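PDB 2CU5: secondary thiamine-phosphate synthase enzyme from Thermus thermophilus, which is of unproven function but, as a trimeric member of the UPF0047 (YjbQ) family, may have thiamine-phosphate synthase activity. Local coordinates for residues H30-G44 with E115-L129. Sequence-based numbering, arbitrary orientation.
Sequences HTGLVYLFVPHTTCG and EFDGPRVREVWVRLL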
# COMPACT_ATOMS: atom_id res chain seq x y z
N HIS A 30 12.07 -20.12 -9.13
CA HIS A 30 12.08 -18.91 -9.94
C HIS A 30 13.04 -17.83 -9.43
O HIS A 30 13.28 -17.71 -8.23
CB HIS A 30 10.67 -18.31 -10.00
CG HIS A 30 10.59 -16.97 -10.67
ND1 HIS A 30 10.75 -16.81 -12.03
CD2 HIS A 30 10.36 -15.73 -10.18
CE1 HIS A 30 10.63 -15.54 -12.34
NE2 HIS A 30 10.39 -14.86 -11.23
N THR A 31 13.59 -17.06 -10.37
CA THR A 31 14.47 -15.94 -10.04
C THR A 31 13.87 -14.73 -10.74
O THR A 31 13.75 -14.70 -11.96
CB THR A 31 15.91 -16.15 -10.55
OG1 THR A 31 16.56 -17.16 -9.78
CG2 THR A 31 16.71 -14.85 -10.43
N GLY A 32 13.49 -13.73 -9.95
CA GLY A 32 12.89 -12.53 -10.51
C GLY A 32 11.79 -12.03 -9.59
O GLY A 32 11.63 -12.55 -8.48
N LEU A 33 11.03 -11.04 -10.03
CA LEU A 33 9.96 -10.50 -9.21
C LEU A 33 8.80 -11.48 -9.09
O LEU A 33 8.56 -12.30 -9.97
CB LEU A 33 9.48 -9.16 -9.79
CG LEU A 33 10.48 -8.02 -9.60
CD1 LEU A 33 10.09 -6.81 -10.43
CD2 LEU A 33 10.53 -7.66 -8.12
N VAL A 34 8.10 -11.39 -7.96
CA VAL A 34 6.96 -12.24 -7.67
C VAL A 34 5.78 -11.36 -7.26
O VAL A 34 5.92 -10.50 -6.39
CB VAL A 34 7.27 -13.21 -6.50
CG1 VAL A 34 6.03 -14.02 -6.15
CG2 VAL A 34 8.43 -14.14 -6.88
N TYR A 35 4.63 -11.57 -7.89
CA TYR A 35 3.43 -10.80 -7.58
C TYR A 35 2.51 -11.62 -6.69
O TYR A 35 2.30 -12.81 -6.93
CB TYR A 35 2.71 -10.43 -8.89
CG TYR A 35 1.35 -9.80 -8.70
CD1 TYR A 35 1.21 -8.50 -8.23
CD2 TYR A 35 0.19 -10.52 -9.00
CE1 TYR A 35 -0.05 -7.92 -8.05
CE2 TYR A 35 -1.08 -9.95 -8.84
CZ TYR A 35 -1.19 -8.65 -8.36
OH TYR A 35 -2.44 -8.10 -8.21
N LEU A 36 1.97 -10.99 -5.64
CA LEU A 36 1.05 -11.63 -4.71
C LEU A 36 -0.22 -10.80 -4.60
O LEU A 36 -0.15 -9.57 -4.55
CB LEU A 36 1.68 -11.76 -3.32
CG LEU A 36 2.97 -12.57 -3.17
CD1 LEU A 36 3.36 -12.57 -1.71
CD2 LEU A 36 2.77 -14.00 -3.67
N PHE A 37 -1.36 -11.47 -4.54
CA PHE A 37 -2.65 -10.77 -4.46
C PHE A 37 -3.69 -11.57 -3.69
O PHE A 37 -3.76 -12.79 -3.81
CB PHE A 37 -3.15 -10.51 -5.90
CG PHE A 37 -4.46 -9.77 -5.98
CD1 PHE A 37 -4.54 -8.41 -5.70
CD2 PHE A 37 -5.62 -10.44 -6.39
CE1 PHE A 37 -5.74 -7.72 -5.83
CE2 PHE A 37 -6.83 -9.76 -6.52
CZ PHE A 37 -6.90 -8.39 -6.24
N VAL A 38 -4.49 -10.89 -2.87
CA VAL A 38 -5.58 -11.57 -2.18
C VAL A 38 -6.85 -11.01 -2.81
O VAL A 38 -7.09 -9.80 -2.80
CB VAL A 38 -5.61 -11.32 -0.63
CG1 VAL A 38 -4.56 -12.17 0.05
CG2 VAL A 38 -5.39 -9.84 -0.32
N PRO A 39 -7.68 -11.88 -3.40
CA PRO A 39 -8.92 -11.44 -4.04
C PRO A 39 -10.01 -11.30 -2.98
O PRO A 39 -11.11 -11.82 -3.13
CB PRO A 39 -9.21 -12.57 -5.01
CG PRO A 39 -8.78 -13.78 -4.21
CD PRO A 39 -7.46 -13.33 -3.61
N HIS A 40 -9.68 -10.59 -1.90
CA HIS A 40 -10.59 -10.41 -0.78
C HIS A 40 -10.63 -8.95 -0.34
O HIS A 40 -9.73 -8.17 -0.66
CB HIS A 40 -10.14 -11.29 0.38
CG HIS A 40 -10.00 -12.73 0.02
ND1 HIS A 40 -11.08 -13.52 -0.35
CD2 HIS A 40 -8.91 -13.54 -0.05
CE1 HIS A 40 -10.66 -14.74 -0.62
NE2 HIS A 40 -9.35 -14.78 -0.44
N THR A 41 -11.66 -8.59 0.42
CA THR A 41 -11.80 -7.21 0.89
C THR A 41 -11.74 -7.06 2.41
O THR A 41 -11.84 -5.95 2.92
CB THR A 41 -13.13 -6.60 0.41
OG1 THR A 41 -14.22 -7.36 0.96
CG2 THR A 41 -13.22 -6.62 -1.11
N THR A 42 -11.58 -8.17 3.12
CA THR A 42 -11.51 -8.13 4.58
C THR A 42 -10.26 -8.75 5.18
O THR A 42 -10.26 -9.20 6.33
CB THR A 42 -12.78 -8.75 5.21
OG1 THR A 42 -13.01 -10.06 4.68
CG2 THR A 42 -13.99 -7.87 4.93
N CYS A 43 -9.20 -8.80 4.39
CA CYS A 43 -7.90 -9.29 4.83
C CYS A 43 -6.87 -8.56 3.97
O CYS A 43 -7.23 -7.90 3.00
CB CYS A 43 -7.78 -10.82 4.66
SG CYS A 43 -7.73 -11.44 2.97
N GLY A 44 -5.59 -8.66 4.32
CA GLY A 44 -4.58 -7.98 3.54
C GLY A 44 -3.26 -8.71 3.47
O GLY A 44 -3.11 -9.80 4.01
N GLU A 115 -5.19 -11.39 8.40
CA GLU A 115 -6.61 -11.70 8.51
C GLU A 115 -7.31 -10.82 9.54
O GLU A 115 -6.91 -10.78 10.70
CB GLU A 115 -6.81 -13.17 8.91
CG GLU A 115 -8.27 -13.54 9.08
CD GLU A 115 -9.06 -13.39 7.79
OE1 GLU A 115 -9.12 -14.37 7.01
OE2 GLU A 115 -9.60 -12.29 7.53
N PHE A 116 -8.37 -10.13 9.11
CA PHE A 116 -9.12 -9.25 10.01
C PHE A 116 -10.56 -9.72 10.20
O PHE A 116 -11.29 -9.15 11.01
CB PHE A 116 -9.12 -7.82 9.47
CG PHE A 116 -7.74 -7.29 9.16
CD1 PHE A 116 -6.77 -7.19 10.15
CD2 PHE A 116 -7.42 -6.88 7.86
CE1 PHE A 116 -5.50 -6.69 9.86
CE2 PHE A 116 -6.16 -6.38 7.57
CZ PHE A 116 -5.20 -6.28 8.57
N ASP A 117 -10.98 -10.74 9.46
CA ASP A 117 -12.35 -11.23 9.59
C ASP A 117 -12.48 -12.73 9.33
O ASP A 117 -13.24 -13.16 8.46
CB ASP A 117 -13.28 -10.45 8.65
CG ASP A 117 -14.74 -10.80 8.85
OD1 ASP A 117 -15.15 -11.02 10.01
OD2 ASP A 117 -15.49 -10.84 7.86
N GLY A 118 -11.75 -13.53 10.11
CA GLY A 118 -11.80 -14.97 9.95
C GLY A 118 -12.65 -15.62 11.03
O GLY A 118 -13.49 -14.95 11.64
N PRO A 119 -12.48 -16.92 11.28
CA PRO A 119 -11.52 -17.78 10.58
C PRO A 119 -12.05 -18.15 9.21
O PRO A 119 -13.25 -18.35 9.03
CB PRO A 119 -11.41 -18.99 11.51
CG PRO A 119 -12.82 -19.11 12.02
CD PRO A 119 -13.19 -17.68 12.33
N ARG A 120 -11.16 -18.24 8.23
CA ARG A 120 -11.55 -18.60 6.87
C ARG A 120 -10.42 -19.37 6.21
O ARG A 120 -9.43 -19.73 6.85
CB ARG A 120 -11.80 -17.35 6.02
CG ARG A 120 -12.74 -16.32 6.60
CD ARG A 120 -13.20 -15.40 5.49
NE ARG A 120 -14.05 -14.32 5.94
CZ ARG A 120 -14.90 -13.67 5.15
NH1 ARG A 120 -15.64 -12.68 5.63
NH2 ARG A 120 -15.01 -14.03 3.88
N VAL A 121 -10.60 -19.64 4.92
CA VAL A 121 -9.58 -20.28 4.11
C VAL A 121 -9.51 -19.28 2.96
O VAL A 121 -10.37 -19.27 2.07
CB VAL A 121 -9.98 -21.66 3.58
CG1 VAL A 121 -8.89 -22.18 2.65
CG2 VAL A 121 -10.13 -22.64 4.74
N ARG A 122 -8.51 -18.42 3.03
CA ARG A 122 -8.32 -17.37 2.03
C ARG A 122 -7.52 -17.85 0.84
O ARG A 122 -6.84 -18.86 0.91
CB ARG A 122 -7.57 -16.20 2.66
CG ARG A 122 -8.27 -15.58 3.85
CD ARG A 122 -9.53 -14.87 3.40
NE ARG A 122 -9.96 -13.89 4.39
CZ ARG A 122 -10.95 -13.03 4.21
NH1 ARG A 122 -11.26 -12.17 5.17
NH2 ARG A 122 -11.64 -13.03 3.07
N GLU A 123 -7.62 -17.10 -0.25
CA GLU A 123 -6.88 -17.39 -1.46
C GLU A 123 -5.78 -16.34 -1.60
O GLU A 123 -5.98 -15.18 -1.24
CB GLU A 123 -7.78 -17.30 -2.70
CG GLU A 123 -8.62 -18.52 -2.98
CD GLU A 123 -9.38 -18.40 -4.30
OE1 GLU A 123 -8.79 -17.89 -5.28
OE2 GLU A 123 -10.56 -18.81 -4.36
N VAL A 124 -4.63 -16.77 -2.09
CA VAL A 124 -3.52 -15.88 -2.33
C VAL A 124 -3.00 -16.28 -3.71
O VAL A 124 -2.61 -17.43 -3.91
CB VAL A 124 -2.39 -16.04 -1.30
CG1 VAL A 124 -1.21 -15.17 -1.69
CG2 VAL A 124 -2.89 -15.64 0.09
N TRP A 125 -3.03 -15.36 -4.66
CA TRP A 125 -2.57 -15.65 -6.00
C TRP A 125 -1.09 -15.29 -6.14
O TRP A 125 -0.64 -14.27 -5.63
CB TRP A 125 -3.39 -14.88 -7.03
CG TRP A 125 -4.85 -15.20 -6.99
CD1 TRP A 125 -5.44 -16.28 -6.40
CD2 TRP A 125 -5.91 -14.45 -7.59
NE1 TRP A 125 -6.80 -16.25 -6.60
CE2 TRP A 125 -7.12 -15.14 -7.33
CE3 TRP A 125 -5.96 -13.26 -8.33
CZ2 TRP A 125 -8.36 -14.67 -7.78
CZ3 TRP A 125 -7.19 -12.80 -8.78
CH2 TRP A 125 -8.38 -13.51 -8.50
N VAL A 126 -0.35 -16.14 -6.84
CA VAL A 126 1.07 -15.93 -7.03
C VAL A 126 1.40 -15.91 -8.52
O VAL A 126 1.07 -16.85 -9.24
CB VAL A 126 1.90 -17.05 -6.36
CG1 VAL A 126 3.38 -16.72 -6.45
CG2 VAL A 126 1.46 -17.21 -4.91
N ARG A 127 2.03 -14.84 -8.96
CA ARG A 127 2.41 -14.67 -10.35
C ARG A 127 3.89 -14.34 -10.46
O ARG A 127 4.37 -13.41 -9.81
CB ARG A 127 1.59 -13.55 -10.98
CG ARG A 127 2.10 -13.07 -12.33
CD ARG A 127 1.93 -14.11 -13.41
NE ARG A 127 1.56 -13.47 -14.67
CZ ARG A 127 2.37 -12.69 -15.38
NH1 ARG A 127 3.61 -12.46 -14.98
NH2 ARG A 127 1.92 -12.12 -16.49
N LEU A 128 4.61 -15.10 -11.28
CA LEU A 128 6.03 -14.86 -11.47
C LEU A 128 6.20 -13.93 -12.67
O LEU A 128 5.59 -14.14 -13.72
CB LEU A 128 6.76 -16.18 -11.75
CG LEU A 128 6.41 -17.37 -10.85
CD1 LEU A 128 7.15 -18.61 -11.33
CD2 LEU A 128 6.76 -17.06 -9.41
N LEU A 129 7.02 -12.89 -12.52
CA LEU A 129 7.28 -11.97 -13.61
C LEU A 129 8.60 -12.38 -14.26
O LEU A 129 9.43 -12.99 -13.57
CB LEU A 129 7.42 -10.53 -13.10
CG LEU A 129 6.18 -9.77 -12.63
CD1 LEU A 129 5.62 -10.40 -11.36
CD2 LEU A 129 6.54 -8.32 -12.39
OXT LEU A 129 8.78 -12.06 -15.45
O HOH W 1 -13.40 -10.71 1.87
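Pro39 lays CB and CG over one face of the Trp125 indole, CB 3.9 Å from the centroid of the six-membered ring. Phe37 packs obliquely beside the same indole: the two side chains run alongside each other, planes 44° apart, and Phe37 CD2 reaches Trp125 CE3 at 3.4 Å. On the other face of the sheet the bumps are aliphatic, Leu36 CD2 lodging against both methyls of Val126, while at the far end Leu128 CB sits squarely over the His30 ring. Strands 32-37 and 120-128 are antiparallel neighbours at the heart of a five-stranded sheet, tied by straight bonds such as Tyr35 N to Arg127 O (2.7 Å). Beyond Pro39, centre of an inverse gamma turn, the His40 ring slots between Pro39 CG and Arg122 CD, its NE2 accepting in plane from Glu123 N at 2.9 Å. Bent at chi2 (-68°), Arg122 lays its guanidinium between Cys43 SG and Arg120 CD; NH1 reaches Thr42 OG1 (2.8 Å), while NE and NH1 grip the Glu115 carboxylate side-on. Shortening Arg122 to an alanine is likely to strip that carboxylate of its charge partner, leave Thr42 OG1 without its NH1 bond and open a gap between His40 and Cys43. Thr11 also bonds Glu115 OE1.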